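Local coordinates for protein imidazolonepropionase (Unidentified, PDB 2Q09) that catalyses the hydrolytic opening of imidazolone-5-propanoate to N-formimidoyl-L-glutamate, the third step of histidine degradation, at residues A[66-71]-A[345-350]; A[139-144]-A[170-175]; A[146-151]-A[196-201]; A[281-286]-A[311-316]. One frame throughout, in Å; residues are numbered along the deposited sequence.

Interaction 1: residues A[66-71]-A[345-350]; sequences PGLIDC and EAMAGV
In the amidohydrolase barrel, strand 63-73, which carries the metal ligand His72 and runs on toward His74, is met at Ile69 by Val350, of the segment that carries helix 343-349. One hydrogen bond joins the segments: Ile69 N donates to Val350 O over 2.7 Å. The donor lies in the plane of the acceptor carbonyl, but the bond is bent at the hydrogen, with an N-H...O angle of 144°. The same oxygen rests against the root of the isoleucine, 3.4 Å from Ile69 CB. Next to this bond, Leu68 and Val350 lie side by side and point the same way, methyl CD2 of Leu68 3.9 Å from CG2 of Val350. Leu68 CD2 also meets Met347, a selenomethionine in this crystal, whose chain crosses the leucine at about a right angle. Its selenium lies 4.0 Å from Leu68 CD2, with Met347 CE equally near. Leu328 and Met332 of helix 328-339 touch Val350, while Ala354 and Ala355 of helix 352-357 touch Ile69. The backbones of Leu68 and Asp70 also bond to residues in and just before strand 135-141. A buried N-H of the strand and the buried carbonyl of Val350 thus satisfy each other, and the apolar side chains around them keep the pair within a hydrophobic setting.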
loop_
_atom_site.group_PDB
_atom_site.type_symbol
_atom_site.label_atom_id
_atom_site.label_comp_id
_atom_site.label_asym_id
_atom_site.label_seq_id
_atom_site.Cartn_x
_atom_site.Cartn_y
_atom_site.Cartn_z
ATOM N N PRO A 66 -5.924 13.950 -5.812
ATOM C CA PRO A 66 -5.892 12.647 -6.487
ATOM C C PRO A 66 -6.447 11.649 -5.463
ATOM O O PRO A 66 -6.498 11.969 -4.264
ATOM C CB PRO A 66 -4.411 12.395 -6.696
ATOM C CG PRO A 66 -3.828 13.776 -6.811
ATOM C CD PRO A 66 -4.571 14.516 -5.701
ATOM N N GLY A 67 -6.894 10.478 -5.915
ATOM C CA GLY A 67 -7.414 9.494 -4.982
ATOM C C GLY A 67 -6.251 9.000 -4.145
ATOM O O GLY A 67 -5.127 8.941 -4.643
ATOM N N LEU A 68 -6.492 8.632 -2.894
ATOM C CA LEU A 68 -5.398 8.167 -2.048
ATOM C C LEU A 68 -5.013 6.734 -2.410
ATOM O O LEU A 68 -5.832 5.958 -2.919
ATOM C CB LEU A 68 -5.782 8.264 -0.569
ATOM C CG LEU A 68 -6.332 9.622 -0.106
ATOM C CD1 LEU A 68 -6.519 9.593 1.403
ATOM C CD2 LEU A 68 -5.392 10.759 -0.515
ATOM N N ILE A 69 -3.752 6.405 -2.156
ATOM C CA ILE A 69 -3.223 5.085 -2.458
ATOM C C ILE A 69 -2.537 4.466 -1.238
ATOM O O ILE A 69 -1.645 5.089 -0.657
ATOM C CB ILE A 69 -2.205 5.198 -3.614
ATOM C CG1 ILE A 69 -2.882 5.860 -4.822
ATOM C CG2 ILE A 69 -1.650 3.828 -3.993
ATOM C CD1 ILE A 69 -1.934 6.184 -5.965
ATOM N N ASP A 70 -2.949 3.250 -0.876
ATOM C CA ASP A 70 -2.377 2.504 0.259
ATOM C C ASP A 70 -1.593 1.368 -0.400
ATOM O O ASP A 70 -2.159 0.334 -0.761
ATOM C CB ASP A 70 -3.507 1.942 1.136
ATOM C CG ASP A 70 -3.051 1.607 2.542
ATOM O OD1 ASP A 70 -3.916 1.191 3.339
ATOM O OD2 ASP A 70 -1.850 1.760 2.854
ATOM N N CYS A 71 -0.289 1.567 -0.550
ATOM C CA CYS A 71 0.565 0.618 -1.257
ATOM C C CYS A 71 1.158 -0.570 -0.509
ATOM O O CYS A 71 2.012 -1.264 -1.063
ATOM C CB CYS A 71 1.705 1.387 -1.938
ATOM S SG CYS A 71 2.883 2.209 -0.782
ATOM N N GLU A 345 4.554 15.932 2.972
ATOM C CA GLU A 345 5.317 14.727 2.637
ATOM C C GLU A 345 4.382 13.516 2.766
ATOM O O GLU A 345 4.452 12.565 1.981
ATOM C CB GLU A 345 6.515 14.553 3.581
ATOM C CG GLU A 345 7.619 15.595 3.406
ATOM C CD GLU A 345 8.735 15.439 4.431
ATOM O OE1 GLU A 345 8.438 15.311 5.638
ATOM O OE2 GLU A 345 9.913 15.451 4.025
ATOM N N ALA A 346 3.500 13.556 3.758
ATOM C CA ALA A 346 2.559 12.462 3.971
ATOM C C ALA A 346 1.588 12.358 2.796
ATOM O O ALA A 346 1.297 11.266 2.326
ATOM C CB ALA A 346 1.790 12.673 5.283
HETATM N N MSE A 347 1.095 13.500 2.321
HETATM C CA MSE A 347 0.162 13.516 1.199
HETATM C C MSE A 347 0.837 12.979 -0.070
HETATM O O MSE A 347 0.275 12.147 -0.789
HETATM C CB MSE A 347 -0.380 14.935 0.973
HETATM C CG MSE A 347 -1.457 15.019 -0.099
HETATM SE SE MSE A 347 -2.978 13.882 0.301
HETATM C CE MSE A 347 -4.155 14.502 -1.145
ATOM N N ALA A 348 2.053 13.438 -0.341
ATOM C CA ALA A 348 2.771 12.938 -1.506
ATOM C C ALA A 348 3.021 11.451 -1.270
ATOM O O ALA A 348 3.070 10.659 -2.213
ATOM C CB ALA A 348 4.093 13.668 -1.670
ATOM N N GLY A 349 3.163 11.087 0.007
ATOM C CA GLY A 349 3.408 9.704 0.372
ATOM C C GLY A 349 2.260 8.762 0.038
ATOM O O GLY A 349 2.482 7.567 -0.143
ATOM N N VAL A 350 1.034 9.280 -0.035
ATOM C CA VAL A 350 -0.116 8.435 -0.356
ATOM C C VAL A 350 -0.681 8.726 -1.745
ATOM O O VAL A 350 -1.770 8.263 -2.096
ATOM C CB VAL A 350 -1.247 8.580 0.694
ATOM C CG1 VAL A 350 -0.706 8.199 2.077
ATOM C CG2 VAL A 350 -1.796 10.005 0.697
#

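Interaction 2: residues A[139-144]-A[170-175]; sequences EIKSGY and KTTLLA. With DI6 (3-[(4S)-2,5-dioxoimidazolidin-4-yl]propanoic acid), chain C.
Glu139 OE2 accepts two hydrogen bonds here, from Thr172 OG1 at 2.6 Å and from Lys141 NZ at 2.7 Å, the second within a salt bridge. The lysine uses the syn lone pair, whereas the threonine hydroxyl stands above the carboxylate plane, 39° out of it. Lys240 adds a further salt bridge to OE2, and Asp212 a second one to Lys141 NZ. An alanine in place of Glu139 would probably leave the Thr172 hydroxyl without its mate and the charges of Lys141 and Lys240 less well balanced. Between the backbones, Ile140 N bonds to Lys170 O, Thr172 N to Ile140 O, and Ser142 N to Thr172 O. Beyond these, the Ser142 side chain takes over: OG, set between the backbone N and carbonyl carbon (chi1 57°), accepts from Leu174 N at 2.7 Å and also bonds to Glu151. Lys141 lies alongside Thr172, its CG 4.0 Å from Thr172 CB, and its CD meets Leu174 CD2. Past the strand, Tyr144 OH donates to carboxylate oxygen O9 of the bound inhibitor, 2.7 Å away and near the ring plane. Parallel strands joined through helix 148-164 form a beta-alpha-beta unit of the TIM barrel, with the ligand pocket at their C-terminal ends.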
loop_
_atom_site.group_PDB
_atom_site.type_symbol
_atom_site.label_atom_id
_atom_site.label_comp_id
_atom_site.label_asym_id
_atom_site.label_seq_id
_atom_site.Cartn_x
_atom_site.Cartn_y
_atom_site.Cartn_z
ATOM N N GLU A 139 -3.049 -1.937 -2.356
ATOM C CA GLU A 139 -2.207 -3.090 -2.652
ATOM C C GLU A 139 -2.503 -4.134 -1.574
ATOM O O GLU A 139 -2.520 -3.811 -0.378
ATOM C CB GLU A 139 -0.729 -2.704 -2.591
ATOM C CG GLU A 139 0.231 -3.838 -2.989
ATOM C CD GLU A 139 0.960 -4.452 -1.799
ATOM O OE1 GLU A 139 0.477 -4.322 -0.647
ATOM O OE2 GLU A 139 2.021 -5.077 -2.021
ATOM N N ILE A 140 -2.746 -5.373 -1.994
ATOM C CA ILE A 140 -3.048 -6.453 -1.063
ATOM C C ILE A 140 -2.090 -7.619 -1.284
ATOM O O ILE A 140 -1.918 -8.095 -2.410
ATOM C CB ILE A 140 -4.506 -6.931 -1.232
ATOM C CG1 ILE A 140 -5.462 -5.755 -1.006
ATOM C CG2 ILE A 140 -4.807 -8.058 -0.241
ATOM C CD1 ILE A 140 -6.940 -6.098 -1.240
ATOM N N LYS A 141 -1.467 -8.075 -0.206
ATOM C CA LYS A 141 -0.514 -9.174 -0.288
ATOM C C LYS A 141 -1.117 -10.510 0.122
ATOM O O LYS A 141 -2.165 -10.560 0.777
ATOM C CB LYS A 141 0.681 -8.894 0.625
ATOM C CG LYS A 141 1.295 -7.509 0.452
ATOM C CD LYS A 141 2.251 -7.194 1.591
ATOM C CE LYS A 141 2.750 -5.751 1.506
ATOM N NZ LYS A 141 3.435 -5.499 0.200
ATOM N N SER A 142 -0.464 -11.592 -0.293
ATOM C CA SER A 142 -0.884 -12.929 0.106
ATOM C C SER A 142 0.001 -13.117 1.342
ATOM O O SER A 142 0.167 -12.176 2.113
ATOM C CB SER A 142 -0.565 -13.956 -0.993
ATOM O OG SER A 142 0.815 -13.979 -1.326
ATOM N N GLY A 143 0.563 -14.298 1.557
ATOM C CA GLY A 143 1.439 -14.457 2.706
ATOM C C GLY A 143 0.893 -15.112 3.963
ATOM O O GLY A 143 1.641 -15.333 4.913
ATOM N N TYR A 144 -0.400 -15.396 4.002
ATOM C CA TYR A 144 -0.980 -16.062 5.164
ATOM C C TYR A 144 -1.489 -17.454 4.776
ATOM O O TYR A 144 -2.232 -18.089 5.536
ATOM C CB TYR A 144 -2.124 -15.231 5.760
ATOM C CG TYR A 144 -1.656 -13.976 6.476
ATOM C CD1 TYR A 144 -0.629 -14.035 7.417
ATOM C CD2 TYR A 144 -2.244 -12.738 6.225
ATOM C CE1 TYR A 144 -0.193 -12.897 8.092
ATOM C CE2 TYR A 144 -1.822 -11.586 6.897
ATOM C CZ TYR A 144 -0.795 -11.677 7.829
ATOM O OH TYR A 144 -0.384 -10.549 8.503
ATOM N N LYS A 170 -4.043 -3.900 -6.474
ATOM C CA LYS A 170 -2.792 -4.410 -7.012
ATOM C C LYS A 170 -2.490 -5.595 -6.102
ATOM O O LYS A 170 -2.564 -5.476 -4.871
ATOM C CB LYS A 170 -1.679 -3.368 -6.898
ATOM C CG LYS A 170 -1.974 -2.056 -7.629
ATOM C CD LYS A 170 -2.138 -2.244 -9.131
ATOM C CE LYS A 170 -0.835 -2.646 -9.807
ATOM N NZ LYS A 170 -0.978 -2.639 -11.285
ATOM N N THR A 171 -2.166 -6.738 -6.690
ATOM C CA THR A 171 -1.881 -7.916 -5.883
ATOM C C THR A 171 -0.395 -8.174 -5.761
ATOM O O THR A 171 0.374 -7.890 -6.680
ATOM C CB THR A 171 -2.545 -9.170 -6.477
ATOM O OG1 THR A 171 -2.059 -9.377 -7.810
ATOM C CG2 THR A 171 -4.062 -8.999 -6.512
ATOM N N THR A 172 0.003 -8.741 -4.631
ATOM C CA THR A 172 1.399 -9.035 -4.397
ATOM C C THR A 172 1.552 -10.401 -3.747
ATOM O O THR A 172 0.954 -10.675 -2.702
ATOM C CB THR A 172 2.042 -7.968 -3.493
ATOM O OG1 THR A 172 1.946 -6.682 -4.125
ATOM C CG2 THR A 172 3.509 -8.287 -3.262
ATOM N N LEU A 173 2.351 -11.258 -4.372
ATOM C CA LEU A 173 2.594 -12.593 -3.851
ATOM C C LEU A 173 3.633 -12.526 -2.737
ATOM O O LEU A 173 4.789 -12.187 -2.981
ATOM C CB LEU A 173 3.110 -13.508 -4.961
ATOM C CG LEU A 173 3.422 -14.935 -4.517
ATOM C CD1 LEU A 173 2.129 -15.647 -4.163
ATOM C CD2 LEU A 173 4.145 -15.681 -5.640
ATOM N N LEU A 174 3.217 -12.854 -1.518
ATOM C CA LEU A 174 4.124 -12.825 -0.379
ATOM C C LEU A 174 4.217 -14.208 0.263
ATOM O O LEU A 174 4.006 -14.361 1.466
ATOM C CB LEU A 174 3.635 -11.805 0.652
ATOM C CG LEU A 174 4.489 -11.591 1.907
ATOM C CD1 LEU A 174 5.836 -10.993 1.528
ATOM C CD2 LEU A 174 3.755 -10.664 2.868
ATOM N N ALA A 175 4.518 -15.220 -0.546
ATOM C CA ALA A 175 4.637 -16.584 -0.041
ATOM C C ALA A 175 5.851 -16.687 0.877
ATOM O O ALA A 175 5.895 -17.527 1.776
ATOM C CB ALA A 175 4.764 -17.567 -1.205
HETATM N N1 DI6 C . 6.390 -7.669 9.251
HETATM C C2 DI6 C . 5.304 -7.312 9.970
HETATM O O2 DI6 C . 5.248 -6.470 10.848
HETATM C C3 DI6 C . 4.140 -8.184 9.438
HETATM N N4 DI6 C . 4.809 -8.999 8.401
HETATM C C5 DI6 C . 6.104 -8.629 8.360
HETATM O O5 DI6 C . 6.925 -9.108 7.591
HETATM C C6 DI6 C . 3.545 -9.035 10.551
HETATM C C7 DI6 C . 2.389 -9.916 10.071
HETATM C C8 DI6 C . 1.748 -10.792 11.158
HETATM O O9 DI6 C . 0.627 -11.280 10.913
HETATM O O10 DI6 C . 2.342 -10.998 12.247
#

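Interaction 3: residues A[146-151]-A[196-201]; sequences LTLEDE and QEIIPA
Leu148 and Ile198 slide past each other in opposite directions, each side chain reaching toward the other helix. Leu148 CB lies 3.9 Å from Ile198 CG1, and the methyl Ile198 CD1 reaches the backbone of its partner, 3.8 Å from Leu148 CA. Chi1 of Leu148 (-173°) sets CG anti to the backbone N, and from there CD1 meets the second helix, 3.8 Å from Glu197 O and close to Glu197 CB, with Ala201 CB at 4.2 Å. Beside this pair, Ile198 CG2 makes a looser contact with Glu151 CB. An alanine in place of Ile198 would probably open a gap beside Leu148 CB and CA and remove the contact of CG2 with Glu151 CB.

No hydrogen bond crosses the contact; the polar groups bond instead within the first helix start and to the loop before it. Thr147 is the N-cap: its OG1 accepts from Asp150 N at 2.9 Å and donates to Asp150 OD2 at 2.6 Å, on the anti side of that oxygen and out of the carboxylate plane. Glu151 folds back so that OE2 takes the N-H of Leu146 at 2.6 Å through its anti lone pair. OE2 is also bonded to Gly145 N, while OE1 holds Ser142 OG and Gly143 N. The second helix has a wider pi-type turn at 196-198 and a kink at Pro200. Together the segments bring the first turn of helix 148-164 against helix 187-204, where Trp190 and Thr193 also touch Ile198, while Leu173 of strand 168-176 touches Ile198 and Glu151.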
loop_
_atom_site.group_PDB
_atom_site.type_symbol
_atom_site.label_atom_id
_atom_site.label_comp_id
_atom_site.label_asym_id
_atom_site.label_seq_id
_atom_site.Cartn_x
_atom_site.Cartn_y
_atom_site.Cartn_z
ATOM N N LEU A 146 0.819 -19.834 2.805
ATOM C CA LEU A 146 2.008 -20.673 2.901
ATOM C C LEU A 146 1.862 -22.094 2.328
ATOM O O LEU A 146 2.405 -23.070 2.872
ATOM C CB LEU A 146 2.505 -20.709 4.353
ATOM C CG LEU A 146 2.828 -19.310 4.920
ATOM C CD1 LEU A 146 3.606 -19.457 6.225
ATOM C CD2 LEU A 146 3.651 -18.501 3.922
ATOM N N THR A 147 1.103 -22.186 1.238
ATOM C CA THR A 147 0.904 -23.421 0.469
ATOM C C THR A 147 0.576 -22.839 -0.898
ATOM O O THR A 147 0.145 -21.689 -0.979
ATOM C CB THR A 147 -0.309 -24.272 0.930
ATOM O OG1 THR A 147 -1.525 -23.650 0.503
ATOM C CG2 THR A 147 -0.313 -24.430 2.454
ATOM N N LEU A 148 0.772 -23.596 -1.970
ATOM C CA LEU A 148 0.467 -23.056 -3.287
ATOM C C LEU A 148 -1.004 -22.663 -3.406
ATOM O O LEU A 148 -1.315 -21.522 -3.762
ATOM C CB LEU A 148 0.830 -24.062 -4.383
ATOM C CG LEU A 148 0.717 -23.557 -5.831
ATOM C CD1 LEU A 148 1.593 -24.413 -6.741
ATOM C CD2 LEU A 148 -0.743 -23.589 -6.295
ATOM N N GLU A 149 -1.905 -23.595 -3.114
ATOM C CA GLU A 149 -3.332 -23.309 -3.230
ATOM C C GLU A 149 -3.818 -22.160 -2.347
ATOM O O GLU A 149 -4.634 -21.344 -2.772
ATOM C CB GLU A 149 -4.168 -24.556 -2.917
ATOM C CG GLU A 149 -4.025 -25.666 -3.944
ATOM C CD GLU A 149 -2.868 -26.604 -3.652
ATOM O OE1 GLU A 149 -1.978 -26.248 -2.848
ATOM O OE2 GLU A 149 -2.852 -27.708 -4.235
ATOM N N ASP A 150 -3.333 -22.097 -1.114
ATOM C CA ASP A 150 -3.789 -21.038 -0.222
ATOM C C ASP A 150 -3.248 -19.659 -0.598
ATOM O O ASP A 150 -3.950 -18.662 -0.458
ATOM C CB ASP A 150 -3.456 -21.405 1.219
ATOM C CG ASP A 150 -4.240 -22.628 1.695
ATOM O OD1 ASP A 150 -5.484 -22.545 1.766
ATOM O OD2 ASP A 150 -3.621 -23.673 1.980
ATOM N N GLU A 151 -2.013 -19.591 -1.089
ATOM C CA GLU A 151 -1.460 -18.306 -1.515
ATOM C C GLU A 151 -2.272 -17.752 -2.700
ATOM O O GLU A 151 -2.637 -16.579 -2.720
ATOM C CB GLU A 151 0.017 -18.450 -1.911
ATOM C CG GLU A 151 0.964 -18.630 -0.726
ATOM C CD GLU A 151 0.941 -17.445 0.234
ATOM O OE1 GLU A 151 1.071 -16.294 -0.235
ATOM O OE2 GLU A 151 0.801 -17.661 1.457
ATOM N N GLN A 196 9.765 -22.576 -8.069
ATOM C CA GLN A 196 9.424 -23.514 -9.132
ATOM C C GLN A 196 7.954 -23.850 -9.305
ATOM O O GLN A 196 7.560 -24.406 -10.335
ATOM C CB GLN A 196 10.206 -24.813 -8.929
ATOM C CG GLN A 196 11.699 -24.676 -9.116
ATOM C CD GLN A 196 12.453 -25.880 -8.607
ATOM O OE1 GLN A 196 12.029 -27.018 -8.795
ATOM N NE2 GLN A 196 13.586 -25.639 -7.966
ATOM N N GLU A 197 7.132 -23.510 -8.321
ATOM C CA GLU A 197 5.722 -23.849 -8.412
ATOM C C GLU A 197 4.753 -22.698 -8.183
ATOM O O GLU A 197 3.920 -22.404 -9.038
ATOM C CB GLU A 197 5.427 -24.983 -7.429
ATOM C CG GLU A 197 6.195 -26.260 -7.753
ATOM C CD GLU A 197 6.177 -27.281 -6.630
ATOM O OE1 GLU A 197 5.210 -27.302 -5.844
ATOM O OE2 GLU A 197 7.134 -28.077 -6.547
ATOM N N ILE A 198 4.860 -22.042 -7.032
ATOM C CA ILE A 198 3.941 -20.959 -6.720
ATOM C C ILE A 198 4.022 -19.748 -7.653
ATOM O O ILE A 198 3.004 -19.320 -8.204
ATOM C CB ILE A 198 4.103 -20.525 -5.257
ATOM C CG1 ILE A 198 4.022 -21.774 -4.360
ATOM C CG2 ILE A 198 2.990 -19.543 -4.877
ATOM C CD1 ILE A 198 3.890 -21.500 -2.862
ATOM N N ILE A 199 5.212 -19.192 -7.835
ATOM C CA ILE A 199 5.342 -18.046 -8.728
ATOM C C ILE A 199 4.859 -18.420 -10.139
ATOM O O ILE A 199 4.076 -17.692 -10.747
ATOM C CB ILE A 199 6.802 -17.511 -8.734
ATOM C CG1 ILE A 199 7.057 -16.740 -7.432
ATOM C CG2 ILE A 199 7.045 -16.627 -9.941
ATOM C CD1 ILE A 199 8.461 -16.118 -7.310
ATOM N N PRO A 200 5.302 -19.572 -10.670
ATOM C CA PRO A 200 4.848 -19.957 -12.015
ATOM C C PRO A 200 3.327 -20.099 -12.124
ATOM O O PRO A 200 2.722 -19.629 -13.091
ATOM C CB PRO A 200 5.574 -21.278 -12.258
ATOM C CG PRO A 200 6.881 -21.038 -11.569
ATOM C CD PRO A 200 6.444 -20.407 -10.251
ATOM N N ALA A 201 2.707 -20.739 -11.134
ATOM C CA ALA A 201 1.256 -20.927 -11.158
ATOM C C ALA A 201 0.527 -19.590 -11.022
ATOM O O ALA A 201 -0.494 -19.348 -11.674
ATOM C CB ALA A 201 0.824 -21.874 -10.037
#

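Interaction 4: residues A[281-286]-A[311-316]; sequences GVVATL and PMAVSS
Ala284 and Pro311 begin a ladder of peptide groups, the flat units of this contact, met at their carbonyl oxygens. Ala284 N lies nearly along the C=O axis of Pro311, at 3.0 Å from its O. Ala313 N then bonds to Ala284 O, and Leu286 N to Ala313 O at 2.8 Å, both donors tilted out of the acceptor carbonyl planes, the second by 29°. Ser315 N closes the ladder on Leu286 O with a longer bond of 3.2 Å. Side chains lie close to these carbonyls: Val283 CG1 is 3.6 Å from Pro311 O, and Leu286 CB comes equally near Ala313 O. The proline ring is touched at its CG corner by Val283 CG2, the two side chains crossing at a slant.

On the face bearing Thr285 and Ala313, Thr285 OG1 lies close to Ala313 CB, and Val283 CG1 packs 3.8 Å from the same methyl. On the face of Ala284, Leu286 and Met312, Leu286 CD1 rests 3.9 Å from the selenium of Met312, a selenomethionine here; helix 302-307 covers this face through Leu305. Further along, Thr285 CG2 meets Ser315 CB, while Ser315 OG bonds to Asp70 and His72 O. Four bonds in parallel register, with side chains alternating between faces, are typical of adjacent strands in a TIM barrel, and segment 311-316 is followed by the iron ligand Asp317.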
loop_
_atom_site.group_PDB
_atom_site.type_symbol
_atom_site.label_atom_id
_atom_site.label_comp_id
_atom_site.label_asym_id
_atom_site.label_seq_id
_atom_site.Cartn_x
_atom_site.Cartn_y
_atom_site.Cartn_z
ATOM N N GLY A 281 16.279 4.470 -8.030
ATOM C CA GLY A 281 14.944 5.045 -7.989
ATOM C C GLY A 281 13.910 4.201 -7.264
ATOM O O GLY A 281 12.745 4.164 -7.658
ATOM N N VAL A 282 14.334 3.526 -6.203
ATOM C CA VAL A 282 13.438 2.688 -5.420
ATOM C C VAL A 282 12.687 3.574 -4.422
ATOM O O VAL A 282 13.243 4.539 -3.900
ATOM C CB VAL A 282 14.245 1.597 -4.658
ATOM C CG1 VAL A 282 13.317 0.718 -3.839
ATOM C CG2 VAL A 282 15.037 0.754 -5.659
ATOM N N VAL A 283 11.423 3.261 -4.167
ATOM C CA VAL A 283 10.649 4.043 -3.212
ATOM C C VAL A 283 10.807 3.431 -1.823
ATOM O O VAL A 283 10.808 2.205 -1.672
ATOM C CB VAL A 283 9.150 4.065 -3.576
ATOM C CG1 VAL A 283 8.352 4.770 -2.482
ATOM C CG2 VAL A 283 8.942 4.782 -4.904
ATOM N N ALA A 284 10.962 4.280 -0.813
ATOM C CA ALA A 284 11.089 3.803 0.560
ATOM C C ALA A 284 9.701 3.930 1.188
ATOM O O ALA A 284 9.158 5.031 1.295
ATOM C CB ALA A 284 12.105 4.653 1.332
ATOM N N THR A 285 9.125 2.806 1.597
ATOM C CA THR A 285 7.797 2.842 2.186
ATOM C C THR A 285 7.837 2.795 3.709
ATOM O O THR A 285 8.335 1.842 4.309
ATOM C CB THR A 285 6.924 1.685 1.662
ATOM O OG1 THR A 285 6.817 1.780 0.235
ATOM C CG2 THR A 285 5.508 1.772 2.258
ATOM N N LEU A 286 7.321 3.845 4.327
ATOM C CA LEU A 286 7.280 3.942 5.782
ATOM C C LEU A 286 5.982 3.338 6.304
ATOM O O LEU A 286 4.903 3.588 5.761
ATOM C CB LEU A 286 7.388 5.407 6.200
ATOM C CG LEU A 286 8.656 6.104 5.675
ATOM C CD1 LEU A 286 8.631 7.575 6.063
ATOM C CD2 LEU A 286 9.903 5.422 6.257
ATOM N N PRO A 311 12.310 9.163 -2.455
ATOM C CA PRO A 311 10.880 9.389 -2.228
ATOM C C PRO A 311 10.343 8.430 -1.168
ATOM O O PRO A 311 10.660 7.245 -1.172
ATOM C CB PRO A 311 10.272 9.150 -3.602
ATOM C CG PRO A 311 11.206 8.158 -4.226
ATOM C CD PRO A 311 12.563 8.685 -3.824
HETATM N N MSE A 312 9.546 8.951 -0.243
HETATM C CA MSE A 312 9.007 8.126 0.828
HETATM C C MSE A 312 7.495 8.002 0.749
HETATM O O MSE A 312 6.766 9.005 0.767
HETATM C CB MSE A 312 9.389 8.709 2.193
HETATM C CG MSE A 312 10.890 8.943 2.392
HETATM SE SE MSE A 312 11.212 9.787 4.115
HETATM C CE MSE A 312 10.626 11.563 3.706
ATOM N N ALA A 313 7.024 6.768 0.643
ATOM C CA ALA A 313 5.594 6.525 0.610
ATOM C C ALA A 313 5.183 6.216 2.046
ATOM O O ALA A 313 6.027 5.866 2.875
ATOM C CB ALA A 313 5.275 5.331 -0.303
ATOM N N VAL A 314 3.898 6.371 2.340
ATOM C CA VAL A 314 3.375 6.073 3.668
ATOM C C VAL A 314 2.208 5.110 3.461
ATOM O O VAL A 314 1.366 5.339 2.584
ATOM C CB VAL A 314 2.855 7.338 4.380
ATOM C CG1 VAL A 314 2.132 6.943 5.667
ATOM C CG2 VAL A 314 4.017 8.274 4.708
ATOM N N SER A 315 2.157 4.041 4.257
ATOM C CA SER A 315 1.091 3.055 4.120
ATOM C C SER A 315 0.636 2.529 5.482
ATOM O O SER A 315 1.366 2.631 6.462
ATOM C CB SER A 315 1.570 1.894 3.240
ATOM O OG SER A 315 0.514 0.968 3.017
ATOM N N SER A 316 -0.561 1.948 5.522
ATOM C CA SER A 316 -1.151 1.425 6.754
ATOM C C SER A 316 -0.611 0.074 7.233
ATOM O O SER A 316 -0.678 -0.240 8.429
ATOM C CB SER A 316 -2.666 1.300 6.579
ATOM O OG SER A 316 -2.970 0.309 5.601
#

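In the fold
Interactions 2 and 4 each pair neighbouring parallel strands of the barrel, their centres about 17 Å apart; interaction 1 has its centre about 10 Å from that of interaction 4 and about 20 Å from that of interaction 2, and touches both. It meets interaction 2 through Asp70 O and Glu139 N, 2.9 Å apart, and interaction 4 through the carboxylate of Asp70, whose OD2 is 2.5 Å from Ser315 OG and OD1 2.6 Å from Ser316 OG. Interaction 3 packs outside interaction 2, joined to it by Glu151 OE1, 2.6 Å from Ser142 OG. The iron, held by His72, His74, His242 and Asp317, is about 4 Å from the side chain of Lys141. Interaction 2 reaches the inhibitor itself, through Tyr144.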